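Local coordinates for McyG protein (Microcystis aeruginosa PCC 7806, PDB 4R0M) that probably activates phenylalanine or a related acid as its adenylate and passes it to a carrier domain during microcystin biosynthesis, at residues P274-E286 and V308-L320. Numbering follows the deposited sequence.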
loop_
_atom_site.group_PDB
_atom_site.type_symbol
_atom_site.label_atom_id
_atom_site.label_comp_id
_atom_site.label_asym_id
_atom_site.label_seq_id
_atom_site.Cartn_x
_atom_site.Cartn_y
_atom_site.Cartn_z
ATOM N N PRO A 274 -0.711 -4.061 -5.984
ATOM C CA PRO A 274 -2.168 -3.929 -5.980
ATOM C C PRO A 274 -2.760 -4.342 -7.321
ATOM O O PRO A 274 -2.020 -4.573 -8.281
ATOM C CB PRO A 274 -2.394 -2.426 -5.741
ATOM C CG PRO A 274 -1.085 -1.895 -5.266
ATOM C CD PRO A 274 -0.055 -2.744 -5.945
ATOM N N ASN A 275 -4.086 -4.423 -7.375
ATOM C CA ASN A 275 -4.798 -4.883 -8.565
ATOM C C ASN A 275 -4.428 -4.176 -9.873
ATOM O O ASN A 275 -4.296 -4.832 -10.910
ATOM C CB ASN A 275 -6.310 -4.820 -8.339
ATOM C CG ASN A 275 -7.093 -5.421 -9.487
ATOM O OD1 ASN A 275 -7.230 -6.644 -9.592
ATOM N ND2 ASN A 275 -7.613 -4.563 -10.361
ATOM N N PHE A 276 -4.252 -2.854 -9.828
ATOM C CA PHE A 276 -3.999 -2.072 -11.045
ATOM C C PHE A 276 -2.749 -2.522 -11.804
ATOM O O PHE A 276 -2.714 -2.483 -13.037
ATOM C CB PHE A 276 -3.950 -0.561 -10.751
ATOM C CG PHE A 276 -2.700 -0.109 -10.045
ATOM C CD1 PHE A 276 -1.530 0.153 -10.756
ATOM C CD2 PHE A 276 -2.693 0.074 -8.668
ATOM C CE1 PHE A 276 -0.379 0.566 -10.105
ATOM C CE2 PHE A 276 -1.547 0.494 -8.013
ATOM C CZ PHE A 276 -0.388 0.740 -8.732
ATOM N N ALA A 277 -1.729 -2.948 -11.062
ATOM C CA ALA A 277 -0.466 -3.371 -11.661
ATOM C C ALA A 277 -0.618 -4.674 -12.445
ATOM O O ALA A 277 0.042 -4.869 -13.470
ATOM C CB ALA A 277 0.606 -3.499 -10.599
ATOM N N PHE A 278 -1.496 -5.552 -11.961
ATOM C CA PHE A 278 -1.879 -6.758 -12.696
ATOM C C PHE A 278 -2.490 -6.380 -14.045
ATOM O O PHE A 278 -2.184 -6.996 -15.066
ATOM C CB PHE A 278 -2.872 -7.600 -11.886
ATOM C CG PHE A 278 -2.241 -8.397 -10.777
ATOM C CD1 PHE A 278 -1.716 -7.768 -9.650
ATOM C CD2 PHE A 278 -2.189 -9.786 -10.849
ATOM C CE1 PHE A 278 -1.140 -8.509 -8.628
ATOM C CE2 PHE A 278 -1.617 -10.531 -9.826
ATOM C CZ PHE A 278 -1.091 -9.892 -8.715
ATOM N N SER A 279 -3.342 -5.354 -14.033
ATOM C CA SER A 279 -3.957 -4.825 -15.248
ATOM C C SER A 279 -2.927 -4.195 -16.185
ATOM O O SER A 279 -3.027 -4.346 -17.403
ATOM C CB SER A 279 -5.055 -3.816 -14.902
ATOM O OG SER A 279 -5.699 -3.344 -16.071
ATOM N N LEU A 280 -1.940 -3.499 -15.617
ATOM C CA LEU A 280 -0.843 -2.918 -16.398
ATOM C C LEU A 280 -0.060 -3.983 -17.166
ATOM O O LEU A 280 0.424 -3.730 -18.271
ATOM C CB LEU A 280 0.115 -2.122 -15.506
ATOM C CG LEU A 280 -0.326 -0.788 -14.895
ATOM C CD1 LEU A 280 0.716 -0.320 -13.890
ATOM C CD2 LEU A 280 -0.559 0.275 -15.961
ATOM N N ILE A 281 0.067 -5.167 -16.568
ATOM C CA ILE A 281 0.689 -6.314 -17.233
ATOM C C ILE A 281 -0.229 -6.827 -18.343
ATOM O O ILE A 281 0.229 -7.095 -19.456
ATOM C CB ILE A 281 1.029 -7.447 -16.232
ATOM C CG1 ILE A 281 2.099 -6.992 -15.223
ATOM C CG2 ILE A 281 1.438 -8.728 -16.959
ATOM C CD1 ILE A 281 3.481 -6.743 -15.801
ATOM N N ASN A 282 -1.521 -6.945 -18.035
ATOM C CA ASN A 282 -2.532 -7.332 -19.022
ATOM C C ASN A 282 -2.536 -6.440 -20.265
ATOM O O ASN A 282 -2.818 -6.913 -21.364
ATOM C CB ASN A 282 -3.929 -7.373 -18.388
ATOM C CG ASN A 282 -4.059 -8.447 -17.318
ATOM O OD1 ASN A 282 -3.157 -9.265 -17.122
ATOM N ND2 ASN A 282 -5.188 -8.448 -16.621
ATOM N N GLN A 283 -2.206 -5.161 -20.084
ATOM C CA GLN A 283 -2.071 -4.210 -21.196
ATOM C C GLN A 283 -0.939 -4.595 -22.150
ATOM O O GLN A 283 -0.938 -4.197 -23.318
ATOM C CB GLN A 283 -1.835 -2.785 -20.676
ATOM C CG GLN A 283 -2.985 -2.189 -19.875
ATOM C CD GLN A 283 -4.195 -1.859 -20.727
ATOM O OE1 GLN A 283 -5.166 -2.612 -20.759
ATOM N NE2 GLN A 283 -4.138 -0.731 -21.430
ATOM N N GLN A 284 0.019 -5.368 -21.643
ATOM C CA GLN A 284 1.186 -5.788 -22.419
ATOM C C GLN A 284 0.993 -7.164 -23.069
ATOM O O GLN A 284 1.962 -7.798 -23.485
ATOM C CB GLN A 284 2.436 -5.797 -21.530
ATOM C CG GLN A 284 2.739 -4.472 -20.842
ATOM C CD GLN A 284 3.404 -3.464 -21.762
ATOM O OE1 GLN A 284 4.377 -3.776 -22.451
ATOM N NE2 GLN A 284 2.889 -2.241 -21.765
ATOM N N ALA A 285 -0.259 -7.610 -23.164
ATOM C CA ALA A 285 -0.593 -8.929 -23.717
ATOM C C ALA A 285 -0.015 -9.175 -25.114
ATOM O O ALA A 285 0.416 -10.289 -25.423
ATOM C CB ALA A 285 -2.101 -9.139 -23.721
ATOM N N GLU A 286 -0.008 -8.132 -25.943
ATOM C CA GLU A 286 0.488 -8.209 -27.316
ATOM C C GLU A 286 1.981 -8.545 -27.384
ATOM O O GLU A 286 2.369 -9.530 -28.015
ATOM C CB GLU A 286 0.179 -6.904 -28.071
ATOM C CG GLU A 286 0.713 -6.829 -29.499
ATOM C CD GLU A 286 0.119 -7.876 -30.430
ATOM O OE1 GLU A 286 -1.055 -8.267 -30.240
ATOM O OE2 GLU A 286 0.832 -8.308 -31.363
ATOM N N VAL A 308 -9.871 -6.494 -5.515
ATOM C CA VAL A 308 -9.348 -7.407 -6.530
ATOM C C VAL A 308 -10.421 -7.679 -7.584
ATOM O O VAL A 308 -11.555 -8.035 -7.250
ATOM C CB VAL A 308 -8.861 -8.737 -5.901
ATOM C CG1 VAL A 308 -8.215 -9.633 -6.947
ATOM C CG2 VAL A 308 -7.883 -8.470 -4.760
ATOM N N SER A 309 -10.055 -7.505 -8.851
ATOM C CA SER A 309 -10.980 -7.713 -9.964
ATOM C C SER A 309 -10.898 -9.131 -10.529
ATOM O O SER A 309 -9.835 -9.574 -10.975
ATOM C CB SER A 309 -10.728 -6.680 -11.067
ATOM O OG SER A 309 -11.445 -7.002 -12.247
ATOM N N VAL A 310 -12.036 -9.825 -10.505
ATOM C CA VAL A 310 -12.172 -11.189 -11.029
ATOM C C VAL A 310 -11.687 -11.288 -12.478
ATOM O O VAL A 310 -10.882 -12.160 -12.808
ATOM C CB VAL A 310 -13.639 -11.685 -10.930
ATOM C CG1 VAL A 310 -13.791 -13.087 -11.509
ATOM C CG2 VAL A 310 -14.130 -11.651 -9.490
ATOM N N LYS A 311 -12.174 -10.385 -13.331
ATOM C CA LYS A 311 -11.845 -10.386 -14.760
ATOM C C LYS A 311 -10.374 -10.087 -15.041
ATOM O O LYS A 311 -9.802 -10.614 -15.996
ATOM C CB LYS A 311 -12.725 -9.392 -15.526
ATOM C CG LYS A 311 -14.185 -9.808 -15.652
ATOM C CD LYS A 311 -14.910 -9.025 -16.743
ATOM C CE LYS A 311 -15.229 -7.591 -16.327
ATOM N NZ LYS A 311 -16.275 -7.511 -15.269
ATOM N N THR A 312 -9.779 -9.237 -14.209
ATOM C CA THR A 312 -8.375 -8.848 -14.349
ATOM C C THR A 312 -7.448 -10.002 -13.965
ATOM O O THR A 312 -6.486 -10.293 -14.677
ATOM C CB THR A 312 -8.059 -7.582 -13.519
ATOM O OG1 THR A 312 -8.961 -6.532 -13.891
ATOM C CG2 THR A 312 -6.627 -7.109 -13.747
ATOM N N ILE A 313 -7.749 -10.658 -12.845
ATOM C CA ILE A 313 -6.992 -11.829 -12.399
ATOM C C ILE A 313 -7.097 -12.985 -13.397
ATOM O O ILE A 313 -6.086 -13.613 -13.733
ATOM C CB ILE A 313 -7.436 -12.295 -10.994
ATOM C CG1 ILE A 313 -6.892 -11.355 -9.913
ATOM C CG2 ILE A 313 -6.974 -13.719 -10.719
ATOM C CD1 ILE A 313 -5.401 -11.476 -9.657
ATOM N N ARG A 314 -8.316 -13.250 -13.868
ATOM C CA ARG A 314 -8.578 -14.321 -14.832
ATOM C C ARG A 314 -7.731 -14.155 -16.094
ATOM O O ARG A 314 -7.146 -15.122 -16.590
ATOM C CB ARG A 314 -10.070 -14.367 -15.183
ATOM C CG ARG A 314 -10.480 -15.507 -16.103
ATOM C CD ARG A 314 -11.906 -15.323 -16.597
ATOM N NE ARG A 314 -12.196 -16.171 -17.753
ATOM C CZ ARG A 314 -12.835 -17.338 -17.698
ATOM N NH1 ARG A 314 -13.269 -17.821 -16.539
ATOM N NH2 ARG A 314 -13.044 -18.027 -18.811
ATOM N N LEU A 315 -7.664 -12.923 -16.595
ATOM C CA LEU A 315 -6.881 -12.603 -17.783
ATOM C C LEU A 315 -5.379 -12.692 -17.505
ATOM O O LEU A 315 -4.604 -13.088 -18.378
ATOM C CB LEU A 315 -7.256 -11.212 -18.307
ATOM C CG LEU A 315 -6.638 -10.714 -19.618
ATOM C CD1 LEU A 315 -7.037 -11.587 -20.802
ATOM C CD2 LEU A 315 -7.025 -9.263 -19.869
ATOM N N PHE A 316 -4.989 -12.324 -16.286
ATOM C CA PHE A 316 -3.593 -12.351 -15.845
ATOM C C PHE A 316 -3.037 -13.774 -15.867
ATOM O O PHE A 316 -1.921 -14.001 -16.337
ATOM C CB PHE A 316 -3.485 -11.746 -14.441
ATOM C CG PHE A 316 -2.080 -11.423 -14.012
ATOM C CD1 PHE A 316 -1.478 -10.228 -14.393
ATOM C CD2 PHE A 316 -1.368 -12.301 -13.199
ATOM C CE1 PHE A 316 -0.188 -9.924 -13.986
ATOM C CE2 PHE A 316 -0.078 -12.000 -12.789
ATOM C CZ PHE A 316 0.513 -10.810 -13.181
ATOM N N LEU A 317 -3.828 -14.722 -15.364
ATOM C CA LEU A 317 -3.480 -16.141 -15.390
ATOM C C LEU A 317 -3.323 -16.665 -16.813
ATOM O O LEU A 317 -2.315 -17.295 -17.133
ATOM C CB LEU A 317 -4.528 -16.970 -14.644
ATOM C CG LEU A 317 -4.341 -17.145 -13.137
ATOM C CD1 LEU A 317 -5.665 -17.430 -12.448
ATOM C CD2 LEU A 317 -3.320 -18.230 -12.821
ATOM N N GLU A 318 -4.315 -16.389 -17.658
ATOM C CA GLU A 318 -4.316 -16.845 -19.051
ATOM C C GLU A 318 -3.079 -16.384 -19.819
ATOM O O GLU A 318 -2.489 -17.158 -20.578
ATOM C CB GLU A 318 -5.582 -16.375 -19.776
ATOM C CG GLU A 318 -6.851 -17.107 -19.370
ATOM C CD GLU A 318 -8.109 -16.464 -19.931
ATOM O OE1 GLU A 318 -8.060 -15.909 -21.053
ATOM O OE2 GLU A 318 -9.153 -16.517 -19.248
ATOM N N ILE A 319 -2.696 -15.126 -19.611
ATOM C CA ILE A 319 -1.532 -14.546 -20.274
ATOM C C ILE A 319 -0.229 -15.170 -19.764
ATOM O O ILE A 319 0.651 -15.515 -20.556
ATOM C CB ILE A 319 -1.488 -13.008 -20.104
ATOM C CG1 ILE A 319 -2.669 -12.349 -20.825
ATOM C CG2 ILE A 319 -0.174 -12.439 -20.626
ATOM C CD1 ILE A 319 -2.939 -10.919 -20.399
ATOM N N LEU A 320 -0.121 -15.329 -18.445
ATOM C CA LEU A 320 1.155 -15.683 -17.821
ATOM C C LEU A 320 1.387 -17.169 -17.530
ATOM O O LEU A 320 2.513 -17.560 -17.222
ATOM C CB LEU A 320 1.408 -14.832 -16.568
ATOM C CG LEU A 320 1.741 -13.349 -16.780
ATOM C CD1 LEU A 320 2.261 -12.747 -15.489
ATOM C CD2 LEU A 320 2.754 -13.135 -17.897
#
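Two neighbouring helices of the adenylation domain, each following a parallel strand of its large mixed sheet, pack with T312 and N282 as reciprocal knobs into holes; their axes approach to 9.3 Å and cross at 45°. T312 inserts CG2 among N275, F278, S279 and N282, while N282 settles among T312, L315, F316 and I319. The N282 amide does two jobs: ND2 donates to T312 O at 3.0 Å, with the acceptor close to the amide plane, and OD1 lies at the edge of the F316 ring, 3.3 Å from CD1. T312 O also accepts the helical bond from F316 N, so two donors grip it. At the N-terminal end of the contact, S309 N donates almost straight to N275 OD1 over 3.0 Å, approaching from above the carbonyl plane rather than within it; next to it, just before helix 310-320, V308 touches the bound phenylalanyl-adenylate. With CG anti to its backbone N (chi1 -166°), the F316 ring is brought against F278, whose CD2 stands over the centre of its face; the two rings meet obliquely, their planes 48° apart. I281 CB adds a 3.6 Å contact at the ring edge, to F316 CE1. An alanine in place of F316 would probably leave F278 and I281 without their shared apolar partner and open a gap between the helices. Further along, I319 CD1 packs on A285 CB. Inward, F316 rests on L301 of strand 300-303 and I330 of strand 330-336, and helix 258-265 meets I281 and L320 through L260.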